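Local coordinates for protein putative endo-1,4-beta-xylanase (Bacteroides thetaiotaomicron VPI-5482, PDB 5MSX) that probably hydrolyses glycosidic bonds as a family 43 glycoside hydrolase, most likely an arabinofuranosidase acting on plant pectin, at residues A100-P108 / A117-F126; L59-V67 / T81-W92. All coordinates share one frame; numbering follows the deposited sequence.

Following the chain from its N terminus, contact 2 comes first. The loop 59-67, which leads from strand 45-52 into strand 67-70, is met by 81-92 once strands 67-70 and 78-79 have passed. Contact 1 opens only after that loop has closed, so the two stand in series, neither nested nor crossed. It pairs strand 103-106 with the end of strand 113-119 and then the turn that leads on to F126. The two contacts then touch: F126 N probably hydrogen-bonds to Y82 O (2.8 Å), A117 packs on F83, and P108 lies against the Y91 hydroxyl. Strand 91-92 belongs to the same sheet as contact 1, while 59-67 joins it to the preceding sheet.

Contact 1 (A100-P108 / A117-F126); sequences ANGKYYIYP and AVADKPEGPF. With EDO (1,2-ethanediol), chain G.
K103 and D120 form a salt bridge, NZ to OD1 3.0 Å, with the ammonium arriving from above the carboxylate plane. A bend in the lysine at chi2 (-57°) lays it alongside the aspartate, both side chains pointing the same way. Behind this charged end the backbones pair as antiparallel strands. Y104 N gives to A119 O at 2.9 Å and A119 N returns the bond to Y104 O; I106 and A117 repeat the exchange. Between them Y105 and V118 form a non-hydrogen-bonded pair, where CA-H...O contacts run from V118 CA to Y104 O and from Y105 CA to A117 O.

Each face of the sheet has its own aromatic packing. On the side of Y104 and I106, P122 lays CD over one face of the Y104 ring, 3.7 Å from its centroid, while D120 O sits at the ring edge in plane. I106 CG2 meets F126 CD2 at 3.6 Å, the two side chains crossing at about a right angle, and A119 CB lies over the centre of the F126 ring. On the other face V118 CG2, anti to its own backbone nitrogen, rests over the Y105 ring, 4.1 Å from the centroid in a CH-pi contact. Y105 OH accepts from N101 ND2 (3.1 Å), in the plane of that amide, which links the ring to the type I' turn from A100 to K103.

At the far end of its ring Y104 OH shares a hydrogen bond with 1,2-ethanediol O1 (2.7 Å), a molecule also bound by N43 and by D270 of the second subunit. The chemistry thus runs from an ion pair at the accessible turn to buried strands in which Y104 and I106 exchange backbone bonds with A119 and A117, while Y105 and V118 turn theirs outward to I98 and K127.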
loop_
_atom_site.group_PDB
_atom_site.type_symbol
_atom_site.label_atom_id
_atom_site.label_comp_id
_atom_site.label_asym_id
_atom_site.label_seq_id
_atom_site.Cartn_x
_atom_site.Cartn_y
_atom_site.Cartn_z
ATOM N N ALA C 100 -5.018 2.553 5.324
ATOM C CA ALA C 100 -4.327 1.591 4.462
ATOM C C ALA C 100 -3.032 2.217 3.946
ATOM O O ALA C 100 -2.938 3.453 3.801
ATOM C CB ALA C 100 -5.204 1.157 3.289
ATOM N N ASN C 101 -2.028 1.364 3.713
ATOM C CA ASN C 101 -0.705 1.788 3.205
ATOM C C ASN C 101 -0.081 2.875 4.062
ATOM O O ASN C 101 0.515 3.789 3.546
ATOM C CB ASN C 101 -0.816 2.293 1.745
ATOM C CG ASN C 101 -1.511 1.307 0.843
ATOM O OD1 ASN C 101 -1.191 0.117 0.853
ATOM N ND2 ASN C 101 -2.480 1.787 0.062
ATOM N N GLY C 102 -0.305 2.810 5.370
ATOM C CA GLY C 102 0.217 3.803 6.297
ATOM C C GLY C 102 -0.455 5.157 6.242
ATOM O O GLY C 102 0.063 6.084 6.831
ATOM N N LYS C 103 -1.616 5.242 5.576
ATOM C CA LYS C 103 -2.348 6.490 5.288
ATOM C C LYS C 103 -3.855 6.348 5.569
ATOM O O LYS C 103 -4.374 5.243 5.742
ATOM C CB LYS C 103 -2.241 6.841 3.793
ATOM C CG LYS C 103 -0.852 7.080 3.247
ATOM C CD LYS C 103 -0.152 8.177 4.006
ATOM C CE LYS C 103 1.210 8.465 3.409
ATOM N NZ LYS C 103 2.194 8.760 4.494
ATOM N N TYR C 104 -4.540 7.484 5.500
ATOM C CA TYR C 104 -6.001 7.561 5.563
ATOM C C TYR C 104 -6.554 7.975 4.207
ATOM O O TYR C 104 -6.083 8.954 3.606
ATOM C CB TYR C 104 -6.421 8.549 6.641
ATOM C CG TYR C 104 -6.112 8.043 8.010
ATOM C CD1 TYR C 104 -6.998 7.206 8.672
ATOM C CD2 TYR C 104 -4.873 8.331 8.644
ATOM C CE1 TYR C 104 -6.716 6.698 9.928
ATOM C CE2 TYR C 104 -4.583 7.830 9.928
ATOM C CZ TYR C 104 -5.513 7.009 10.555
ATOM O OH TYR C 104 -5.271 6.485 11.807
ATOM N N TYR C 105 -7.526 7.212 3.715
ATOM C CA TYR C 105 -8.233 7.502 2.470
ATOM C C TYR C 105 -9.721 7.849 2.765
ATOM O O TYR C 105 -10.323 7.282 3.669
ATOM C CB TYR C 105 -8.167 6.312 1.534
ATOM C CG TYR C 105 -6.782 5.934 1.080
ATOM C CD1 TYR C 105 -5.955 5.110 1.876
ATOM C CD2 TYR C 105 -6.296 6.363 -0.153
ATOM C CE1 TYR C 105 -4.683 4.746 1.452
ATOM C CE2 TYR C 105 -5.009 6.015 -0.581
ATOM C CZ TYR C 105 -4.217 5.211 0.220
ATOM O OH TYR C 105 -2.974 4.874 -0.203
ATOM N N ILE C 106 -10.283 8.774 1.995
ATOM C CA ILE C 106 -11.676 9.127 2.103
ATOM C C ILE C 106 -12.227 9.325 0.702
ATOM O O ILE C 106 -11.486 9.697 -0.214
ATOM C CB ILE C 106 -11.851 10.344 3.042
ATOM C CG1 ILE C 106 -13.285 10.407 3.594
ATOM C CG2 ILE C 106 -11.406 11.635 2.356
ATOM C CD1 ILE C 106 -13.390 11.247 4.847
ATOM N N TYR C 107 -13.506 9.007 0.513
ATOM C CA TYR C 107 -14.109 8.963 -0.808
ATOM C C TYR C 107 -15.427 9.793 -0.874
ATOM O O TYR C 107 -16.531 9.237 -0.888
ATOM C CB TYR C 107 -14.326 7.528 -1.225
ATOM C CG TYR C 107 -13.082 6.660 -1.131
ATOM C CD1 TYR C 107 -12.652 6.162 0.092
ATOM C CD2 TYR C 107 -12.326 6.348 -2.261
ATOM C CE1 TYR C 107 -11.519 5.372 0.197
ATOM C CE2 TYR C 107 -11.187 5.544 -2.169
ATOM C CZ TYR C 107 -10.797 5.059 -0.929
ATOM O OH TYR C 107 -9.690 4.279 -0.773
ATOM N N PRO C 108 -15.302 11.127 -0.922
ATOM C CA PRO C 108 -16.494 11.981 -0.946
ATOM C C PRO C 108 -17.065 12.199 -2.334
ATOM O O PRO C 108 -16.459 11.806 -3.345
ATOM C CB PRO C 108 -15.994 13.267 -0.307
ATOM C CG PRO C 108 -14.570 13.334 -0.730
ATOM C CD PRO C 108 -14.076 11.919 -0.698
ATOM N N ALA C 117 -9.392 10.552 -2.017
ATOM C CA ALA C 117 -8.526 11.523 -1.380
ATOM C C ALA C 117 -7.701 10.816 -0.320
ATOM O O ALA C 117 -8.106 9.757 0.172
ATOM C CB ALA C 117 -9.336 12.655 -0.768
ATOM N N VAL C 118 -6.559 11.404 0.038
ATOM C CA VAL C 118 -5.600 10.747 0.939
ATOM C C VAL C 118 -4.946 11.747 1.853
ATOM O O VAL C 118 -4.762 12.886 1.467
ATOM C CB VAL C 118 -4.519 9.964 0.135
ATOM C CG1 VAL C 118 -3.705 10.899 -0.772
ATOM C CG2 VAL C 118 -3.612 9.160 1.070
ATOM N N ALA C 119 -4.623 11.316 3.065
ATOM C CA ALA C 119 -3.988 12.164 4.070
ATOM C C ALA C 119 -3.164 11.315 5.034
ATOM O O ALA C 119 -3.326 10.104 5.065
ATOM C CB ALA C 119 -5.051 12.922 4.852
ATOM N N ASP C 120 -2.322 11.968 5.840
ATOM C CA ASP C 120 -1.491 11.285 6.848
ATOM C C ASP C 120 -2.210 11.079 8.150
ATOM O O ASP C 120 -1.785 10.246 8.944
ATOM C CB ASP C 120 -0.243 12.095 7.195
ATOM C CG ASP C 120 0.732 12.174 6.073
ATOM O OD1 ASP C 120 0.774 11.246 5.222
ATOM O OD2 ASP C 120 1.481 13.177 6.049
ATOM N N LYS C 121 -3.245 11.880 8.414
ATOM C CA LYS C 121 -4.071 11.682 9.598
ATOM C C LYS C 121 -5.536 12.016 9.302
ATOM O O LYS C 121 -5.845 12.644 8.267
ATOM C CB LYS C 121 -3.519 12.492 10.768
ATOM C CG LYS C 121 -3.404 13.976 10.536
ATOM C CD LYS C 121 -2.685 14.605 11.716
ATOM C CE LYS C 121 -2.750 16.125 11.677
ATOM N NZ LYS C 121 -2.168 16.627 10.400
ATOM N N PRO C 122 -6.456 11.563 10.171
ATOM C CA PRO C 122 -7.892 11.796 9.895
ATOM C C PRO C 122 -8.308 13.266 9.883
ATOM O O PRO C 122 -9.305 13.603 9.273
ATOM C CB PRO C 122 -8.597 10.994 10.995
ATOM C CG PRO C 122 -7.549 10.760 12.047
ATOM C CD PRO C 122 -6.270 10.640 11.302
ATOM N N GLU C 123 -7.499 14.146 10.472
ATOM C CA GLU C 123 -7.726 15.609 10.417
ATOM C C GLU C 123 -7.316 16.257 9.083
ATOM O O GLU C 123 -7.545 17.429 8.879
ATOM C CB GLU C 123 -6.975 16.305 11.558
ATOM C CG GLU C 123 -7.415 15.913 12.977
ATOM C CD GLU C 123 -6.855 14.586 13.486
ATOM O OE1 GLU C 123 -7.361 14.131 14.537
ATOM O OE2 GLU C 123 -5.960 13.977 12.844
ATOM N N GLY C 124 -6.719 15.501 8.172
ATOM C CA GLY C 124 -6.187 16.056 6.942
ATOM C C GLY C 124 -4.850 16.738 7.210
ATOM O O GLY C 124 -4.301 16.584 8.299
ATOM N N PRO C 125 -4.334 17.533 6.270
ATOM C CA PRO C 125 -5.039 17.909 5.045
ATOM C C PRO C 125 -5.126 16.759 4.060
ATOM O O PRO C 125 -4.125 16.108 3.800
ATOM C CB PRO C 125 -4.165 19.032 4.465
ATOM C CG PRO C 125 -2.814 18.788 5.049
ATOM C CD PRO C 125 -3.084 18.298 6.433
ATOM N N PHE C 126 -6.323 16.515 3.544
ATOM C CA PHE C 126 -6.518 15.548 2.512
ATOM C C PHE C 126 -6.214 16.194 1.179
ATOM O O PHE C 126 -6.340 17.415 1.049
ATOM C CB PHE C 126 -7.950 15.000 2.550
ATOM C CG PHE C 126 -8.166 13.950 3.597
ATOM C CD1 PHE C 126 -8.431 14.301 4.911
ATOM C CD2 PHE C 126 -8.088 12.600 3.270
ATOM C CE1 PHE C 126 -8.620 13.331 5.886
ATOM C CE2 PHE C 126 -8.301 11.616 4.237
ATOM C CZ PHE C 126 -8.556 11.981 5.542
HETATM C C1 EDO G . -5.394 3.004 12.426
HETATM O O1 EDO G . -6.214 4.142 12.656
HETATM C C2 EDO G . -4.684 2.760 13.738
HETATM O O2 EDO G . -4.031 3.968 14.175
#

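Contact 2 (L59-V67 / T81-W92); sequences LKTSGPPVV and TYFPSAAKEKYW
T81 OG1 is gripped from two sides: it donates to P65 O at 2.7 Å, in the carbonyl plane, and accepts from F83 N at 3.0 Å, closing an ST turn. Setting OG1 anti to the backbone nitrogen (chi1 177°) turns the hydroxyl to both partners. A second hydroxyl, with the roles reversed, works farther along. S62 OG takes an almost straight bond from Y91 N (3.0 Å, 171° at the hydrogen) and donates its own hydrogen to a lone pair of G63 O. One water donates to G63 O and Y91 O, so the loop and strand 91-92 are held by both direct and bridged bonds.

Between these polar points P65 acts as the apolar wedge. Its CB sits over the centre of the Y91 ring, 3.5 Å from the centroid, and also over a face of Y82, more distantly and toward the rim. The hydroxyls of those two tyrosines hydrogen-bond to each other, which ties the two rings together at their far ends, beside the proline. Y82 turns its edge to the V66-V67 peptide, and V67 CB touches its CD2 at 3.7 Å. With an alanine in place of Y91, P65 would probably face a gap where the ring had lain and Y82 OH would be left without this mate.

At the other end K90 NZ makes a long bond to L59 O (3.3 Å), nearly along the C=O axis, while its CE lies over a face of W92 and L59 CD2 packs on W92 CZ2 at 4.1 Å. The W92 side chain lies about 5 Å from that of D36, the predicted proton acceptor. Such a junction, with a loop from one sheet laid against the entry into the next beside the predicted catalytic centre, suits the five-bladed beta-propeller of family 43.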
loop_
_atom_site.group_PDB
_atom_site.type_symbol
_atom_site.label_atom_id
_atom_site.label_comp_id
_atom_site.label_asym_id
_atom_site.label_seq_id
_atom_site.Cartn_x
_atom_site.Cartn_y
_atom_site.Cartn_z
ATOM N N LEU C 59 -30.290 21.572 -2.826
ATOM C CA LEU C 59 -29.203 20.760 -3.331
ATOM C C LEU C 59 -28.224 21.469 -4.275
ATOM O O LEU C 59 -27.342 20.818 -4.797
ATOM C CB LEU C 59 -29.779 19.511 -4.007
ATOM C CG LEU C 59 -30.481 18.548 -3.041
ATOM C CD1 LEU C 59 -31.157 17.449 -3.829
ATOM C CD2 LEU C 59 -29.517 17.963 -2.011
ATOM N N LYS C 60 -28.348 22.782 -4.463
ATOM C CA LYS C 60 -27.512 23.509 -5.420
ATOM C C LYS C 60 -26.168 23.837 -4.809
ATOM O O LYS C 60 -25.178 23.972 -5.526
ATOM C CB LYS C 60 -28.196 24.809 -5.859
ATOM C CG LYS C 60 -29.528 24.615 -6.563
ATOM C CD LYS C 60 -30.160 25.961 -6.927
ATOM C CE LYS C 60 -31.653 25.835 -7.209
ATOM N NZ LYS C 60 -32.301 27.175 -7.290
ATOM N N THR C 61 -26.138 23.997 -3.483
ATOM C CA THR C 61 -24.900 24.181 -2.741
ATOM C C THR C 61 -24.895 23.308 -1.463
ATOM O O THR C 61 -25.911 22.744 -1.083
ATOM C CB THR C 61 -24.775 25.630 -2.293
ATOM O OG1 THR C 61 -25.881 25.945 -1.451
ATOM C CG2 THR C 61 -24.746 26.607 -3.498
ATOM N N SER C 62 -23.757 23.261 -0.775
ATOM C CA SER C 62 -23.679 22.602 0.524
ATOM C C SER C 62 -22.790 23.458 1.377
ATOM O O SER C 62 -22.211 24.404 0.888
ATOM C CB SER C 62 -23.072 21.201 0.378
ATOM O OG SER C 62 -21.658 21.292 0.151
ATOM N N GLY C 63 -22.650 23.118 2.640
ATOM C CA GLY C 63 -21.526 23.636 3.417
ATOM C C GLY C 63 -20.197 22.993 2.996
ATOM O O GLY C 63 -20.147 22.133 2.129
ATOM N N PRO C 64 -19.110 23.418 3.613
ATOM C CA PRO C 64 -17.801 22.877 3.291
ATOM C C PRO C 64 -17.521 21.550 4.020
ATOM O O PRO C 64 -18.230 21.249 4.992
ATOM C CB PRO C 64 -16.857 23.964 3.818
ATOM C CG PRO C 64 -17.584 24.519 4.997
ATOM C CD PRO C 64 -19.028 24.516 4.589
ATOM N N PRO C 65 -16.463 20.805 3.601
ATOM C CA PRO C 65 -15.917 19.626 4.348
ATOM C C PRO C 65 -15.350 19.952 5.710
ATOM O O PRO C 65 -14.268 20.568 5.806
ATOM C CB PRO C 65 -14.787 19.096 3.444
ATOM C CG PRO C 65 -14.482 20.209 2.504
ATOM C CD PRO C 65 -15.742 21.016 2.334
ATOM N N VAL C 66 -16.070 19.539 6.757
ATOM C CA VAL C 66 -15.553 19.614 8.123
ATOM C C VAL C 66 -15.709 18.240 8.782
ATOM O O VAL C 66 -16.576 17.437 8.391
ATOM C CB VAL C 66 -16.194 20.764 8.960
ATOM C CG1 VAL C 66 -16.039 22.108 8.233
ATOM C CG2 VAL C 66 -17.659 20.510 9.270
ATOM N N VAL C 67 -14.826 17.958 9.743
ATOM C CA VAL C 67 -14.915 16.742 10.533
ATOM C C VAL C 67 -15.118 17.127 11.977
ATOM O O VAL C 67 -14.321 17.856 12.532
ATOM C CB VAL C 67 -13.678 15.815 10.375
ATOM C CG1 VAL C 67 -12.381 16.462 10.884
ATOM C CG2 VAL C 67 -13.926 14.504 11.103
ATOM N N THR C 81 -11.344 23.239 7.736
ATOM C CA THR C 81 -11.628 22.143 6.839
ATOM C C THR C 81 -10.494 21.124 6.934
ATOM O O THR C 81 -9.397 21.455 7.398
ATOM C CB THR C 81 -11.845 22.596 5.385
ATOM O OG1 THR C 81 -12.056 21.450 4.548
ATOM C CG2 THR C 81 -10.650 23.427 4.830
ATOM N N TYR C 82 -10.792 19.880 6.542
ATOM C CA TYR C 82 -9.802 18.795 6.469
ATOM C C TYR C 82 -9.391 18.554 5.016
ATOM O O TYR C 82 -8.545 17.716 4.762
ATOM C CB TYR C 82 -10.327 17.479 7.141
ATOM C CG TYR C 82 -11.560 16.852 6.491
ATOM C CD1 TYR C 82 -11.452 15.994 5.396
ATOM C CD2 TYR C 82 -12.836 17.126 6.968
ATOM C CE1 TYR C 82 -12.578 15.419 4.811
ATOM C CE2 TYR C 82 -13.958 16.556 6.396
ATOM C CZ TYR C 82 -13.835 15.700 5.322
ATOM O OH TYR C 82 -14.964 15.170 4.757
ATOM N N PHE C 83 -9.981 19.290 4.073
ATOM C CA PHE C 83 -9.784 19.053 2.646
ATOM C C PHE C 83 -9.687 20.411 1.931
ATOM O O PHE C 83 -10.628 20.807 1.226
ATOM C CB PHE C 83 -10.966 18.230 2.129
ATOM C CG PHE C 83 -10.711 17.439 0.873
ATOM C CD1 PHE C 83 -9.805 17.845 -0.116
ATOM C CD2 PHE C 83 -11.482 16.312 0.632
ATOM C CE1 PHE C 83 -9.647 17.100 -1.282
ATOM C CE2 PHE C 83 -11.334 15.568 -0.526
ATOM C CZ PHE C 83 -10.419 15.967 -1.494
ATOM N N PRO C 84 -8.530 21.109 2.077
ATOM C CA PRO C 84 -8.362 22.470 1.525
ATOM C C PRO C 84 -8.770 22.657 0.076
ATOM O O PRO C 84 -9.549 23.554 -0.212
ATOM C CB PRO C 84 -6.873 22.746 1.748
ATOM C CG PRO C 84 -6.590 22.021 3.020
ATOM C CD PRO C 84 -7.328 20.708 2.834
ATOM N N SER C 85 -8.338 21.789 -0.822
ATOM C CA SER C 85 -8.703 21.964 -2.222
ATOM C C SER C 85 -10.216 21.905 -2.520
ATOM O O SER C 85 -10.668 22.459 -3.525
ATOM C CB SER C 85 -7.933 20.995 -3.129
ATOM O OG SER C 85 -8.511 19.698 -3.178
ATOM N N ALA C 86 -11.001 21.241 -1.672
ATOM C CA ALA C 86 -12.422 21.056 -1.949
ATOM C C ALA C 86 -13.305 21.957 -1.112
ATOM O O ALA C 86 -14.526 21.850 -1.201
ATOM C CB ALA C 86 -12.809 19.598 -1.722
ATOM N N ALA C 87 -12.702 22.851 -0.335
ATOM C CA ALA C 87 -13.393 23.647 0.680
ATOM C C ALA C 87 -14.539 24.578 0.197
ATOM O O ALA C 87 -15.357 24.989 0.985
ATOM C CB ALA C 87 -12.384 24.458 1.470
ATOM N N LYS C 88 -14.580 24.911 -1.078
ATOM C CA LYS C 88 -15.645 25.730 -1.626
ATOM C C LYS C 88 -16.405 24.992 -2.714
ATOM O O LYS C 88 -17.206 25.582 -3.431
ATOM C CB LYS C 88 -15.041 27.033 -2.144
ATOM C CG LYS C 88 -14.078 27.665 -1.133
ATOM C CD LYS C 88 -13.975 29.162 -1.321
ATOM C CE LYS C 88 -12.721 29.727 -0.670
ATOM N NZ LYS C 88 -12.543 31.170 -1.013
ATOM N N GLU C 89 -16.208 23.683 -2.805
ATOM C CA GLU C 89 -16.970 22.878 -3.738
ATOM C C GLU C 89 -18.190 22.388 -3.006
ATOM O O GLU C 89 -18.226 22.450 -1.788
ATOM C CB GLU C 89 -16.139 21.678 -4.231
ATOM C CG GLU C 89 -14.735 22.051 -4.708
ATOM C CD GLU C 89 -14.743 23.187 -5.712
ATOM O OE1 GLU C 89 -15.474 23.074 -6.716
ATOM O OE2 GLU C 89 -14.028 24.185 -5.481
ATOM N N LYS C 90 -19.167 21.891 -3.757
ATOM C CA LYS C 90 -20.301 21.181 -3.181
ATOM C C LYS C 90 -19.851 19.776 -2.759
ATOM O O LYS C 90 -19.358 19.020 -3.564
ATOM C CB LYS C 90 -21.410 21.094 -4.199
ATOM C CG LYS C 90 -22.755 20.681 -3.622
ATOM C CD LYS C 90 -23.816 20.735 -4.702
ATOM C CE LYS C 90 -23.651 19.636 -5.729
ATOM N NZ LYS C 90 -24.888 19.553 -6.551
ATOM N N TYR C 91 -20.026 19.458 -1.485
ATOM C CA TYR C 91 -19.347 18.353 -0.829
ATOM C C TYR C 91 -20.396 17.477 -0.133
ATOM O O TYR C 91 -21.030 17.927 0.797
ATOM C CB TYR C 91 -18.372 18.926 0.192
ATOM C CG TYR C 91 -17.428 17.901 0.742
ATOM C CD1 TYR C 91 -16.219 17.637 0.110
ATOM C CD2 TYR C 91 -17.741 17.179 1.901
ATOM C CE1 TYR C 91 -15.334 16.697 0.617
ATOM C CE2 TYR C 91 -16.856 16.222 2.407
ATOM C CZ TYR C 91 -15.653 15.994 1.756
ATOM O OH TYR C 91 -14.746 15.077 2.226
ATOM N N TRP C 92 -20.584 16.274 -0.633
ATOM C CA TRP C 92 -21.564 15.340 -0.169
ATOM C C TRP C 92 -20.976 14.012 0.260
ATOM O O TRP C 92 -20.079 13.454 -0.413
ATOM C CB TRP C 92 -22.522 14.981 -1.305
ATOM C CG TRP C 92 -23.437 16.062 -1.736
ATOM C CD1 TRP C 92 -23.714 17.226 -1.090
ATOM C CD2 TRP C 92 -24.246 16.039 -2.898
ATOM N NE1 TRP C 92 -24.626 17.934 -1.790
ATOM C CE2 TRP C 92 -24.981 17.223 -2.906
ATOM C CE3 TRP C 92 -24.424 15.110 -3.932
ATOM C CZ2 TRP C 92 -25.883 17.543 -3.932
ATOM C CZ3 TRP C 92 -25.298 15.414 -4.960
ATOM C CH2 TRP C 92 -26.028 16.625 -4.957
HETATM O O HOH W 1 -20.660 19.267 2.967
HETATM O O HOH W 2 -17.117 16.069 6.420
#